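Local coordinates for protein retinol dehydratase (PDB 1X8K) that belongs to the sulfotransferase 1 family, probably dehydrates retinol, and binds anhydroretinol beside adenosine-3'-5'-diphosphate, at residues A[103-108]-A[160-165]; A[115-120]-A[134-139]; A[198-203]-A[308-313]; A[247-252]-A[314-319]. The protein carries 2 engineered substitutions. One frame throughout, in Å; residues are numbered along the deposited sequence.

Interaction 1: A[103-108]-A[160-165]; sequences YIYLDG and FVKTHL. With ANR (anhydroretinol), chain E.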
# COMPACT_ATOMS: atom_id res chain seq x y z
N TYR A 103 24.73 9.94 27.49
CA TYR A 103 24.06 8.64 27.55
C TYR A 103 24.53 7.75 26.42
O TYR A 103 24.96 8.21 25.38
CB TYR A 103 22.55 8.80 27.42
CG TYR A 103 21.82 9.19 28.69
CD1 TYR A 103 21.98 10.45 29.23
CD2 TYR A 103 20.95 8.29 29.32
CE1 TYR A 103 21.31 10.83 30.39
CE2 TYR A 103 20.27 8.65 30.49
CZ TYR A 103 20.47 9.93 31.01
OH TYR A 103 19.84 10.35 32.15
N ILE A 104 24.43 6.44 26.63
CA ILE A 104 24.54 5.54 25.50
C ILE A 104 23.14 5.19 25.02
O ILE A 104 22.24 4.91 25.83
CB ILE A 104 25.35 4.30 25.86
CG1 ILE A 104 26.83 4.69 25.95
CG2 ILE A 104 25.17 3.24 24.78
CD1 ILE A 104 27.65 3.85 26.88
N TYR A 105 22.95 5.24 23.70
CA TYR A 105 21.68 4.88 23.09
C TYR A 105 21.79 3.41 22.66
O TYR A 105 22.10 3.09 21.50
CB TYR A 105 21.39 5.83 21.93
CG TYR A 105 20.03 5.69 21.26
CD1 TYR A 105 19.66 6.58 20.28
CD2 TYR A 105 19.14 4.67 21.59
CE1 TYR A 105 18.43 6.47 19.63
CE2 TYR A 105 17.91 4.55 20.95
CZ TYR A 105 17.57 5.46 19.98
OH TYR A 105 16.37 5.37 19.33
N LEU A 106 21.52 2.53 23.61
CA LEU A 106 21.62 1.09 23.43
C LEU A 106 21.20 0.54 22.07
O LEU A 106 21.95 -0.23 21.48
CB LEU A 106 20.88 0.35 24.56
CG LEU A 106 20.91 -1.19 24.61
CD1 LEU A 106 22.30 -1.79 24.62
CD2 LEU A 106 20.16 -1.61 25.84
N ASP A 107 20.01 0.93 21.60
CA ASP A 107 19.41 0.36 20.37
C ASP A 107 19.33 1.35 19.22
O ASP A 107 18.62 1.11 18.23
CB ASP A 107 18.00 -0.17 20.64
CG ASP A 107 17.06 0.92 21.13
OD1 ASP A 107 17.46 1.64 22.07
OD2 ASP A 107 15.92 1.13 20.66
N GLY A 108 20.03 2.48 19.37
CA GLY A 108 20.11 3.47 18.31
C GLY A 108 20.82 2.94 17.07
O GLY A 108 20.51 3.33 15.95
N PHE A 160 25.12 5.95 31.92
CA PHE A 160 23.73 6.38 31.75
C PHE A 160 23.20 5.82 30.44
O PHE A 160 23.71 6.16 29.37
CB PHE A 160 23.65 7.90 31.77
CG PHE A 160 23.94 8.50 33.13
CD1 PHE A 160 25.25 8.66 33.58
CD2 PHE A 160 22.88 8.91 33.97
CE1 PHE A 160 25.52 9.21 34.83
CE2 PHE A 160 23.14 9.47 35.21
CZ PHE A 160 24.46 9.62 35.64
N VAL A 161 22.19 4.95 30.50
CA VAL A 161 21.72 4.26 29.30
C VAL A 161 20.36 4.76 28.81
O VAL A 161 19.43 4.88 29.59
CB VAL A 161 21.69 2.71 29.48
CG1 VAL A 161 21.26 2.00 28.17
CG2 VAL A 161 23.06 2.17 29.94
N LYS A 162 20.28 5.05 27.52
CA LYS A 162 19.01 5.35 26.86
C LYS A 162 18.63 4.11 26.06
O LYS A 162 19.51 3.41 25.55
CB LYS A 162 19.18 6.55 25.91
CG LYS A 162 17.93 6.97 25.14
CD LYS A 162 18.25 8.09 24.14
CE LYS A 162 17.14 8.24 23.09
NZ LYS A 162 17.56 9.15 22.00
N THR A 163 17.33 3.84 25.95
CA THR A 163 16.86 2.71 25.15
C THR A 163 15.36 2.76 24.93
O THR A 163 14.60 3.18 25.81
CB THR A 163 17.24 1.35 25.79
OG1 THR A 163 16.93 0.29 24.88
CG2 THR A 163 16.36 1.04 27.00
N HIS A 164 14.95 2.30 23.75
CA HIS A 164 13.54 2.17 23.40
C HIS A 164 13.19 0.67 23.31
O HIS A 164 12.12 0.29 22.81
CB HIS A 164 13.28 2.92 22.09
CG HIS A 164 13.40 4.41 22.21
ND1 HIS A 164 12.66 5.17 23.11
CD2 HIS A 164 14.18 5.30 21.54
CE1 HIS A 164 12.97 6.44 22.98
NE2 HIS A 164 13.89 6.55 22.04
N LEU A 165 14.08 -0.16 23.85
CA LEU A 165 13.89 -1.62 23.94
C LEU A 165 12.90 -2.08 25.02
O LEU A 165 12.88 -1.56 26.14
CB LEU A 165 15.24 -2.34 24.15
CG LEU A 165 16.28 -2.36 23.01
CD1 LEU A 165 17.57 -2.98 23.49
CD2 LEU A 165 15.77 -3.07 21.75
C15 ANR E . 14.61 8.85 19.95
C14 ANR E . 15.07 9.11 18.69
C13 ANR E . 16.26 9.66 18.19
C20 ANR E . 17.24 10.52 19.04
C12 ANR E . 16.58 9.40 16.86
C11 ANR E . 17.67 9.78 16.09
C10 ANR E . 18.50 8.87 15.48
C9 ANR E . 19.63 8.92 14.70
C19 ANR E . 21.06 9.04 15.32
C8 ANR E . 19.44 8.82 13.33
C7 ANR E . 20.39 8.79 12.35
C6 ANR E . 20.60 8.55 10.97
C1 ANR E . 19.52 8.20 9.77
C17 ANR E . 18.50 9.36 9.53
C18 ANR E . 18.85 6.82 9.88
C2 ANR E . 20.04 7.99 8.30
C3 ANR E . 21.55 8.14 8.07
C4 ANR E . 22.36 8.47 9.34
C5 ANR E . 21.94 8.65 10.62
C16 ANR E . 23.15 8.98 11.56

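Interaction 2: A[115-120]-A[134-139]; sequences EKQEEY and RYLGLL. With CA (calcium ion), chain D; ANR (anhydroretinol), chain E.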
# COMPACT_ATOMS: atom_id res chain seq x y z
N GLU A 115 25.75 -2.13 5.02
CA GLU A 115 25.68 -2.78 3.72
C GLU A 115 24.97 -1.86 2.71
O GLU A 115 25.11 -2.03 1.50
CB GLU A 115 24.93 -4.12 3.86
CG GLU A 115 25.11 -5.15 2.73
CD GLU A 115 24.26 -6.43 2.93
OE1 GLU A 115 24.34 -7.35 2.07
OE2 GLU A 115 23.51 -6.52 3.95
N LYS A 116 24.25 -0.87 3.22
CA LYS A 116 23.51 0.07 2.37
C LYS A 116 23.96 1.54 2.53
O LYS A 116 23.19 2.46 2.23
CB LYS A 116 22.01 -0.06 2.64
CG LYS A 116 21.41 -1.38 2.22
CD LYS A 116 19.98 -1.49 2.71
CE LYS A 116 19.54 -2.94 2.84
NZ LYS A 116 18.62 -3.08 4.02
N GLN A 117 25.19 1.76 2.98
CA GLN A 117 25.71 3.11 3.17
C GLN A 117 25.36 4.03 1.99
O GLN A 117 24.94 5.17 2.20
CB GLN A 117 27.21 3.08 3.41
CG GLN A 117 27.85 4.43 3.66
CD GLN A 117 29.30 4.31 4.05
OE1 GLN A 117 29.72 3.30 4.62
NE2 GLN A 117 30.09 5.34 3.75
N GLU A 118 25.53 3.54 0.76
CA GLU A 118 25.28 4.30 -0.47
C GLU A 118 23.89 4.92 -0.58
O GLU A 118 23.70 5.88 -1.31
CB GLU A 118 25.47 3.43 -1.70
CG GLU A 118 26.92 3.23 -2.10
CD GLU A 118 27.51 2.00 -1.46
OE1 GLU A 118 28.51 1.47 -1.99
OE2 GLU A 118 26.98 1.57 -0.40
N GLU A 119 22.94 4.34 0.15
CA GLU A 119 21.52 4.64 -0.05
C GLU A 119 20.97 5.77 0.82
O GLU A 119 20.01 6.42 0.43
CB GLU A 119 20.68 3.38 0.17
CG GLU A 119 20.67 2.44 -1.02
CD GLU A 119 20.00 1.13 -0.71
OE1 GLU A 119 18.84 1.15 -0.22
OE2 GLU A 119 20.65 0.08 -0.95
N TYR A 120 21.58 6.00 1.97
CA TYR A 120 21.02 6.93 2.92
C TYR A 120 21.08 8.41 2.52
O TYR A 120 20.21 9.17 2.95
CB TYR A 120 21.58 6.70 4.32
CG TYR A 120 21.29 5.32 4.87
CD1 TYR A 120 22.21 4.28 4.72
CD2 TYR A 120 20.10 5.07 5.54
CE1 TYR A 120 21.95 3.01 5.22
CE2 TYR A 120 19.83 3.81 6.04
CZ TYR A 120 20.75 2.79 5.88
OH TYR A 120 20.46 1.56 6.40
N ARG A 134 31.53 14.94 9.12
CA ARG A 134 30.56 14.76 10.20
C ARG A 134 29.56 13.67 9.89
O ARG A 134 29.29 12.84 10.76
CB ARG A 134 29.87 16.08 10.51
CG ARG A 134 30.86 17.18 10.91
CD ARG A 134 30.23 18.38 11.60
NE ARG A 134 29.41 17.95 12.72
CZ ARG A 134 28.60 18.74 13.42
NH1 ARG A 134 28.51 20.04 13.12
NH2 ARG A 134 27.88 18.24 14.44
N TYR A 135 29.01 13.65 8.68
CA TYR A 135 27.99 12.66 8.31
C TYR A 135 28.55 11.24 8.33
O TYR A 135 27.91 10.32 8.84
CB TYR A 135 27.34 13.02 6.97
CG TYR A 135 26.51 11.96 6.28
CD1 TYR A 135 25.17 11.74 6.63
CD2 TYR A 135 27.05 11.20 5.24
CE1 TYR A 135 24.41 10.76 5.98
CE2 TYR A 135 26.31 10.22 4.59
CZ TYR A 135 24.99 10.00 4.96
OH TYR A 135 24.30 9.04 4.27
N LEU A 136 29.76 11.06 7.78
CA LEU A 136 30.40 9.75 7.79
C LEU A 136 30.79 9.30 9.20
O LEU A 136 30.78 8.10 9.49
CB LEU A 136 31.59 9.70 6.84
CG LEU A 136 31.20 9.84 5.37
CD1 LEU A 136 32.44 10.07 4.52
CD2 LEU A 136 30.42 8.64 4.88
N GLY A 137 31.15 10.26 10.06
CA GLY A 137 31.34 9.99 11.47
C GLY A 137 30.06 9.44 12.09
O GLY A 137 30.09 8.46 12.85
N LEU A 138 28.92 10.05 11.76
CA LEU A 138 27.65 9.60 12.31
C LEU A 138 27.37 8.15 11.91
O LEU A 138 26.88 7.34 12.72
CB LEU A 138 26.50 10.50 11.86
CG LEU A 138 25.67 11.16 12.95
CD1 LEU A 138 25.59 10.32 14.24
CD2 LEU A 138 26.21 12.55 13.25
N LEU A 139 27.68 7.83 10.65
CA LEU A 139 27.41 6.51 10.09
C LEU A 139 28.32 5.49 10.73
O LEU A 139 27.91 4.35 10.94
CB LEU A 139 27.61 6.51 8.57
CG LEU A 139 26.68 7.35 7.70
CD1 LEU A 139 26.92 6.98 6.26
CD2 LEU A 139 25.24 7.10 8.08
CA CA D . 24.11 8.21 -2.59
C15 ANR E . 14.61 8.85 19.95
C14 ANR E . 15.07 9.11 18.69
C13 ANR E . 16.26 9.66 18.19
C20 ANR E . 17.24 10.52 19.04
C12 ANR E . 16.58 9.40 16.86
C11 ANR E . 17.67 9.78 16.09
C10 ANR E . 18.50 8.87 15.48
C9 ANR E . 19.63 8.92 14.70
C19 ANR E . 21.06 9.04 15.32
C8 ANR E . 19.44 8.82 13.33
C7 ANR E . 20.39 8.79 12.35
C6 ANR E . 20.60 8.55 10.97
C1 ANR E . 19.52 8.20 9.77
C17 ANR E . 18.50 9.36 9.53
C18 ANR E . 18.85 6.82 9.88
C2 ANR E . 20.04 7.99 8.30
C3 ANR E . 21.55 8.14 8.07
C4 ANR E . 22.36 8.47 9.34
C5 ANR E . 21.94 8.65 10.62
C16 ANR E . 23.15 8.98 11.56

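Interaction 3: A[198-203]-A[308-313]; sequences ARLLYL and EHFIRK. With A3P (adenosine-3'-5'-diphosphate), chain H; ANR (anhydroretinol), chain E.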
# COMPACT_ATOMS: atom_id res chain seq x y z
N ALA A 198 9.63 10.86 12.39
CA ALA A 198 9.88 10.11 11.16
C ALA A 198 10.11 11.10 10.04
O ALA A 198 10.99 10.91 9.21
CB ALA A 198 8.70 9.21 10.84
N ARG A 199 9.32 12.16 10.02
CA ARG A 199 9.47 13.22 9.03
C ARG A 199 10.83 13.93 9.20
O ARG A 199 11.53 14.22 8.22
CB ARG A 199 8.32 14.21 9.17
CG ARG A 199 7.06 13.83 8.38
CD ARG A 199 6.84 14.72 7.17
NE ARG A 199 5.47 14.66 6.62
CZ ARG A 199 5.02 13.72 5.79
NH1 ARG A 199 5.80 12.72 5.38
NH2 ARG A 199 3.77 13.78 5.37
N LEU A 200 11.20 14.15 10.46
CA LEU A 200 12.46 14.78 10.84
C LEU A 200 13.67 14.14 10.20
O LEU A 200 14.48 14.83 9.58
CB LEU A 200 12.61 14.73 12.36
CG LEU A 200 13.82 15.37 13.03
CD1 LEU A 200 14.08 16.79 12.58
CD2 LEU A 200 13.60 15.36 14.51
N LEU A 201 13.79 12.83 10.37
CA LEU A 201 14.97 12.08 9.93
C LEU A 201 14.84 11.57 8.48
O LEU A 201 15.78 11.03 7.92
CB LEU A 201 15.26 10.93 10.91
CG LEU A 201 15.44 11.32 12.38
CD1 LEU A 201 15.20 10.18 13.35
CD2 LEU A 201 16.83 11.94 12.62
N TYR A 202 13.68 11.78 7.88
CA TYR A 202 13.38 11.32 6.52
C TYR A 202 13.11 9.82 6.48
O TYR A 202 13.51 9.13 5.55
CB TYR A 202 14.49 11.67 5.54
CG TYR A 202 14.76 13.14 5.33
CD1 TYR A 202 15.84 13.76 5.94
CD2 TYR A 202 13.97 13.89 4.46
CE1 TYR A 202 16.13 15.10 5.72
CE2 TYR A 202 14.25 15.23 4.22
CZ TYR A 202 15.33 15.83 4.85
OH TYR A 202 15.62 17.17 4.63
N LEU A 203 12.45 9.32 7.51
CA LEU A 203 12.14 7.90 7.61
C LEU A 203 10.89 7.56 6.82
O LEU A 203 10.70 6.40 6.42
CB LEU A 203 11.96 7.48 9.08
CG LEU A 203 13.07 7.87 10.06
CD1 LEU A 203 12.78 7.31 11.44
CD2 LEU A 203 14.43 7.39 9.55
N GLU A 308 10.57 20.24 10.69
CA GLU A 308 10.67 19.39 11.87
C GLU A 308 11.76 19.79 12.87
O GLU A 308 12.70 20.51 12.51
CB GLU A 308 10.83 17.95 11.43
CG GLU A 308 9.70 17.46 10.55
CD GLU A 308 8.39 17.30 11.28
OE1 GLU A 308 8.32 17.60 12.50
OE2 GLU A 308 7.40 16.88 10.63
N HIS A 309 11.60 19.35 14.11
CA HIS A 309 12.49 19.63 15.22
C HIS A 309 12.41 18.44 16.19
O HIS A 309 11.36 17.83 16.32
CB HIS A 309 12.07 20.92 15.94
CG HIS A 309 12.23 22.15 15.11
ND1 HIS A 309 13.42 22.84 15.01
CD2 HIS A 309 11.35 22.80 14.30
CE1 HIS A 309 13.27 23.87 14.19
NE2 HIS A 309 12.02 23.87 13.75
N PHE A 310 13.51 18.12 16.86
CA PHE A 310 13.49 17.02 17.84
C PHE A 310 12.60 17.35 19.04
O PHE A 310 11.91 16.46 19.57
CB PHE A 310 14.90 16.64 18.29
CG PHE A 310 14.94 15.36 19.09
CD1 PHE A 310 14.67 14.11 18.48
CD2 PHE A 310 15.24 15.38 20.46
CE1 PHE A 310 14.71 12.90 19.22
CE2 PHE A 310 15.28 14.17 21.20
CZ PHE A 310 15.00 12.94 20.58
N ILE A 311 12.62 18.61 19.48
CA ILE A 311 11.76 19.11 20.54
C ILE A 311 10.75 20.03 19.85
O ILE A 311 11.09 21.13 19.39
CB ILE A 311 12.59 19.87 21.61
CG1 ILE A 311 13.34 18.88 22.50
CG2 ILE A 311 11.70 20.65 22.51
CD1 ILE A 311 14.74 19.31 22.86
N ARG A 312 9.50 19.56 19.81
CA ARG A 312 8.46 20.11 18.95
C ARG A 312 7.49 21.07 19.66
O ARG A 312 7.79 22.26 19.83
CB ARG A 312 7.69 18.92 18.37
CG ARG A 312 7.21 19.06 16.97
CD ARG A 312 6.60 17.77 16.48
NE ARG A 312 5.52 17.32 17.36
CZ ARG A 312 4.24 17.59 17.19
NH1 ARG A 312 3.82 18.31 16.14
NH2 ARG A 312 3.36 17.14 18.06
N LYS A 313 6.32 20.56 20.06
CA LYS A 313 5.30 21.40 20.70
C LYS A 313 5.21 21.24 22.22
O LYS A 313 4.93 22.22 22.91
CB LYS A 313 3.93 21.15 20.08
CG LYS A 313 3.56 22.19 19.04
CD LYS A 313 2.15 22.72 19.27
CE LYS A 313 1.89 23.93 18.35
NZ LYS A 313 0.89 24.87 18.95
P1 A3P H . 5.96 16.39 20.94
O1P A3P H . 4.61 15.82 21.32
O2P A3P H . 6.07 17.88 21.17
O3P A3P H . 6.42 15.91 19.59
P2 A3P H . 11.18 11.70 23.59
O4P A3P H . 11.30 11.55 22.09
O5P A3P H . 12.35 12.40 24.24
O6P A3P H . 10.76 10.43 24.32
O5' A3P H . 9.95 12.74 23.76
C5' A3P H . 9.74 13.75 22.79
C4' A3P H . 8.49 14.56 23.09
O4' A3P H . 8.68 15.22 24.34
C3' A3P H . 8.36 15.61 22.01
O3' A3P H . 6.93 15.68 22.01
C2' A3P H . 8.76 16.92 22.64
O2' A3P H . 8.22 18.12 22.09
C1' A3P H . 8.71 16.64 24.14
N9 A3P H . 9.60 17.41 25.01
C8 A3P H . 10.94 17.50 24.94
N7 A3P H . 11.43 18.29 25.94
C5 A3P H . 10.35 18.69 26.66
C6 A3P H . 10.14 19.48 27.79
N6 A3P H . 11.21 20.05 28.39
N1 A3P H . 8.87 19.66 28.26
C2 A3P H . 7.79 19.10 27.66
N3 A3P H . 7.92 18.31 26.56
C4 A3P H . 9.25 18.12 26.06
C15 ANR E . 14.61 8.85 19.95
C14 ANR E . 15.07 9.11 18.69
C13 ANR E . 16.26 9.66 18.19
C20 ANR E . 17.24 10.52 19.04
C12 ANR E . 16.58 9.40 16.86
C11 ANR E . 17.67 9.78 16.09
C10 ANR E . 18.50 8.87 15.48
C9 ANR E . 19.63 8.92 14.70
C19 ANR E . 21.06 9.04 15.32
C8 ANR E . 19.44 8.82 13.33
C7 ANR E . 20.39 8.79 12.35
C6 ANR E . 20.60 8.55 10.97
C1 ANR E . 19.52 8.20 9.77
C17 ANR E . 18.50 9.36 9.53
C18 ANR E . 18.85 6.82 9.88
C2 ANR E . 20.04 7.99 8.30
C3 ANR E . 21.55 8.14 8.07
C4 ANR E . 22.36 8.47 9.34
C5 ANR E . 21.94 8.65 10.62
C16 ANR E . 23.15 8.98 11.56

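Interaction 4: A[247-252]-A[314-319]; sequences FYEDYL and GKAGCW. With A3P (adenosine-3'-5'-diphosphate), chain H; EMC (ethyl mercury ion), chain C.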
# COMPACT_ATOMS: atom_id res chain seq x y z
N PHE A 247 4.33 8.93 33.63
CA PHE A 247 3.61 9.32 32.44
C PHE A 247 4.04 10.70 32.01
O PHE A 247 4.18 11.62 32.83
CB PHE A 247 2.10 9.33 32.69
CG PHE A 247 1.51 7.95 32.86
CD1 PHE A 247 1.30 7.43 34.14
CD2 PHE A 247 1.15 7.19 31.75
CE1 PHE A 247 0.74 6.18 34.30
CE2 PHE A 247 0.59 5.92 31.92
CZ PHE A 247 0.38 5.42 33.19
N TYR A 248 4.24 10.85 30.69
CA TYR A 248 4.62 12.12 30.10
C TYR A 248 3.71 13.21 30.61
O TYR A 248 4.17 14.28 31.00
CB TYR A 248 4.52 12.05 28.58
CG TYR A 248 4.76 13.39 27.93
CD1 TYR A 248 6.03 13.97 27.91
CD2 TYR A 248 3.70 14.11 27.37
CE1 TYR A 248 6.24 15.21 27.32
CE2 TYR A 248 3.90 15.34 26.79
CZ TYR A 248 5.16 15.89 26.77
OH TYR A 248 5.33 17.12 26.19
N GLU A 249 2.41 12.91 30.62
CA GLU A 249 1.36 13.85 31.00
C GLU A 249 1.57 14.44 32.38
O GLU A 249 1.32 15.62 32.59
CB GLU A 249 -0.00 13.17 30.88
CG GLU A 249 -0.44 12.90 29.44
CD GLU A 249 0.25 11.70 28.80
OE1 GLU A 249 0.88 10.91 29.53
OE2 GLU A 249 0.15 11.53 27.57
N ASP A 250 2.06 13.63 33.31
CA ASP A 250 2.39 14.12 34.65
C ASP A 250 3.49 15.17 34.64
O ASP A 250 3.43 16.09 35.43
CB ASP A 250 2.73 12.98 35.61
CG ASP A 250 1.49 12.21 36.09
OD1 ASP A 250 0.41 12.81 36.29
OD2 ASP A 250 1.51 10.97 36.31
N TYR A 251 4.48 15.07 33.75
CA TYR A 251 5.46 16.15 33.63
C TYR A 251 4.78 17.50 33.35
O TYR A 251 5.23 18.53 33.87
CB TYR A 251 6.53 15.90 32.55
CG TYR A 251 7.60 14.87 32.84
CD1 TYR A 251 7.99 13.97 31.86
CD2 TYR A 251 8.26 14.80 34.07
CE1 TYR A 251 8.96 13.02 32.09
CE2 TYR A 251 9.27 13.85 34.30
CZ TYR A 251 9.59 12.97 33.29
OH TYR A 251 10.55 12.02 33.46
N LEU A 252 3.71 17.49 32.56
CA LEU A 252 2.98 18.72 32.23
C LEU A 252 2.11 19.19 33.39
O LEU A 252 2.05 20.38 33.69
CB LEU A 252 2.12 18.53 30.99
CG LEU A 252 2.84 18.21 29.67
CD1 LEU A 252 1.81 17.99 28.61
CD2 LEU A 252 3.80 19.30 29.21
N GLY A 314 5.45 20.03 22.72
CA GLY A 314 5.50 19.76 24.15
C GLY A 314 4.19 19.88 24.89
O GLY A 314 4.18 20.25 26.07
N LYS A 315 3.08 19.59 24.21
CA LYS A 315 1.75 19.57 24.83
C LYS A 315 1.11 18.18 24.81
O LYS A 315 1.55 17.30 24.08
CB LYS A 315 0.80 20.59 24.18
CG LYS A 315 1.41 21.96 23.87
CD LYS A 315 0.76 23.09 24.70
CE LYS A 315 1.82 24.02 25.34
NZ LYS A 315 1.27 25.35 25.79
N ALA A 316 0.07 18.00 25.63
CA ALA A 316 -0.69 16.76 25.73
C ALA A 316 -2.05 16.99 25.12
O ALA A 316 -2.62 18.07 25.26
CB ALA A 316 -0.86 16.34 27.19
N GLY A 317 -2.58 15.97 24.44
CA GLY A 317 -3.91 16.02 23.85
C GLY A 317 -4.06 16.68 22.49
O GLY A 317 -5.19 16.98 22.05
N CYS A 318 -2.94 16.89 21.80
CA CYS A 318 -2.96 17.56 20.50
C CYS A 318 -3.30 16.57 19.36
O CYS A 318 -3.36 16.94 18.19
CB CYS A 318 -1.64 18.35 20.26
SG CYS A 318 -1.68 20.10 20.85
N TRP A 319 -3.57 15.31 19.73
CA TRP A 319 -3.99 14.29 18.78
C TRP A 319 -5.35 14.61 18.18
O TRP A 319 -5.63 14.25 17.02
CB TRP A 319 -3.99 12.89 19.42
CG TRP A 319 -5.04 12.69 20.49
CD1 TRP A 319 -4.88 12.86 21.84
CD2 TRP A 319 -6.39 12.29 20.30
NE1 TRP A 319 -6.05 12.59 22.50
CE2 TRP A 319 -7.00 12.23 21.58
CE3 TRP A 319 -7.16 11.96 19.18
CZ2 TRP A 319 -8.34 11.89 21.77
CZ3 TRP A 319 -8.50 11.61 19.36
CH2 TRP A 319 -9.07 11.57 20.65
P1 A3P H . 5.96 16.39 20.94
O1P A3P H . 4.61 15.82 21.32
O2P A3P H . 6.07 17.88 21.17
O3P A3P H . 6.42 15.91 19.59
P2 A3P H . 11.18 11.70 23.59
O4P A3P H . 11.30 11.55 22.09
O5P A3P H . 12.35 12.40 24.24
O6P A3P H . 10.76 10.43 24.32
O5' A3P H . 9.95 12.74 23.76
C5' A3P H . 9.74 13.75 22.79
C4' A3P H . 8.49 14.56 23.09
O4' A3P H . 8.68 15.22 24.34
C3' A3P H . 8.36 15.61 22.01
O3' A3P H . 6.93 15.68 22.01
C2' A3P H . 8.76 16.92 22.64
O2' A3P H . 8.22 18.12 22.09
C1' A3P H . 8.71 16.64 24.14
N9 A3P H . 9.60 17.41 25.01
C8 A3P H . 10.94 17.50 24.94
N7 A3P H . 11.43 18.29 25.94
C5 A3P H . 10.35 18.69 26.66
C6 A3P H . 10.14 19.48 27.79
N6 A3P H . 11.21 20.05 28.39
N1 A3P H . 8.87 19.66 28.26
C2 A3P H . 7.79 19.10 27.66
N3 A3P H . 7.92 18.31 26.56
C4 A3P H . 9.25 18.12 26.06
HG EMC C . -4.02 20.42 22.41
C1 EMC C . -6.06 20.86 23.52
C2 EMC C . -6.94 19.62 23.51

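Interaction 1: A[103-108]-A[160-165]
Ile104 and Lys162 join two parallel strands: Ile104 N donates to Phe160 O (2.8 Å), Lys162 N to Ile104 O, and Leu106 N to Lys162 O. Packing is tightest around the Tyr103 and Tyr105 rings. Phe160 CB sits over the centre of the Tyr103 ring, 3.6 Å from its centroid. Lys162, extended from a chi1 of 180°, crosses one face of the Tyr105 ring, making a CH-pi contact through CE and a cation-pi contact through NZ (4.0 Å to the centroid); Gly108 CA covers the opposite face. Further along, Asp107 OD1 accepts from His164 N (3.1 Å) and Thr163 OG1 (3.2 Å), both from one face of the carboxylate. The partly exposed Ile104 side chain is held more loosely, no nearer than 4.3 Å to 160-165, and packs instead on Leu149 and Leu150 of helix 146-152. Lys162 NZ and His164 NE2 approach anhydroretinol C20 and C15, while His164 ND1 bonds Ser70 O. The pairing makes 104-105 an outermost strand of the parallel sheet in the sulfotransferase alpha/beta fold.

Interaction 2: A[115-120]-A[134-139]
Gln117 and Leu139 mark the nearest backbone approach, their CA atoms 7.9 Å apart: residues 117-120, helical in phi/psi but without the regular bonds, meet helix 132-143 through side chains, and no hydrogen bond crosses. Gln117 CG stands anti to the backbone N (chi1 -178°) and the chain runs on extended to the helix: CG meets Leu139 CD1 (3.8 Å), and NE2 ends beside Leu136 CD2 (3.5 Å). Deeper in, Tyr135 puts OH against Tyr120 CB at 3.6 Å, and Leu139 CG lies over one face of the Tyr135 ring, displaced toward its rim. The Tyr120 hydroxyl turns elsewhere, bonding Thr33 OG1 and Asp113 N. The two branches of Leu139 divide the work, CD1 touching the loop and CD2 touching C4 of anhydroretinol (3.4 Å), while Leu138 CG packs on the C16 methyl. On the outer side of the loop Glu118 O binds calcium at 2.7 Å. The contact thus sets a calcium-binding loop, completed by Asn121 and Asp122, against the helix that lines the pocket for the retinoid's six-membered ring.

Interaction 3: A[198-203]-A[308-313]
Leu200 and Glu308 provide most of the apolar contact. Leu200 CD1 lies against Glu308 CB (3.6 Å), while CD2, with CG anti to the backbone N (chi1 -178°), packs first on the backbone, 3.6 Å from Phe310 N, and lies near the Phe310 ring plane at its edge. No charges pair across the contact: Arg199 NE and Glu308 OE2 are 5.0 Å apart, the carboxylate resting against Arg199 CB. Glu308 OE2 bonds His196 ND1, and Arg199 NH2 bonds Ser208 O. Helix 187-201 ends in a Schellman motif, Tyr202 at positive phi, with Leu203 N bonded to Ala198 O and Tyr202 N to Arg199 O. Among the ligand contacts, Phe310 CE1 touches anhydroretinol C20 at 3.5 Å. Arg312 NE donates a nearly straight hydrogen bond to A3P O3P (2.8 Å, N-H...O 172°), with the oxygen in the guanidinium plane, and Lys313 N donates to O2P. A leucine in place of Arg312 would probably leave O3P without this donor and the phosphate short of a positive charge. Arg312 N bonds the ribose O2' (3.0 Å).

Interaction 4: A[247-252]-A[314-319]
Chi1 of 174° sets CG of Tyr248 anti to the backbone N and carries its hydroxyl to Gly314, with OH 3.3 Å from Gly314 C; a chi1 of -62° puts CG of Leu252 anti to its carbonyl carbon, with both methyls against 314-316. The Leu252 branches part, CD1 meeting Ala316 CB at 3.4 Å and CD2 lying by Gly314 O. Glu249 CG touches Ala316 CB more distantly; its OE2 bonds Asp186 N. No hydrogen bond joins the segments; both hold the nucleotide. Tyr248 OH donates to A3P N3 (2.9 Å), the acceptor lying in the phenol plane at the ring edge, and Arg185 adds a cation-pi contact to that ring. Gly314 N donates to A3P O2P (2.7 Å, 170°) from a positive-phi conformation that suits glycine. A phenylalanine in place of Tyr248 would probably leave N3 without its donor and the adenine less firmly fixed. Helix 248-253, which follows strand 243-247, and the 314-319 loop grip base and 3'-phosphate, as expected of a sulfotransferase nucleotide site.

Interaction 1 is the most buried and most central of the four, about 8 Å from the chain centre, and the one in which backbone hydrogen bonds unite strands. Interaction 2, though about 21 Å out, is still largely buried and relies on side-chain packing beside a metal-binding loop. Interactions 3 and 4 are partly buried and draw on one continuous loop, 308-319, set first against the end of helix 187-201 and then against helix 248-253; neither has a hydrogen bond between its segments, and much of the polar chemistry goes into A3P. Of anhydroretinol, interaction 2 meets the ring, interaction 1 the chain end, and interaction 3 runs from a ring methyl to near the chain end.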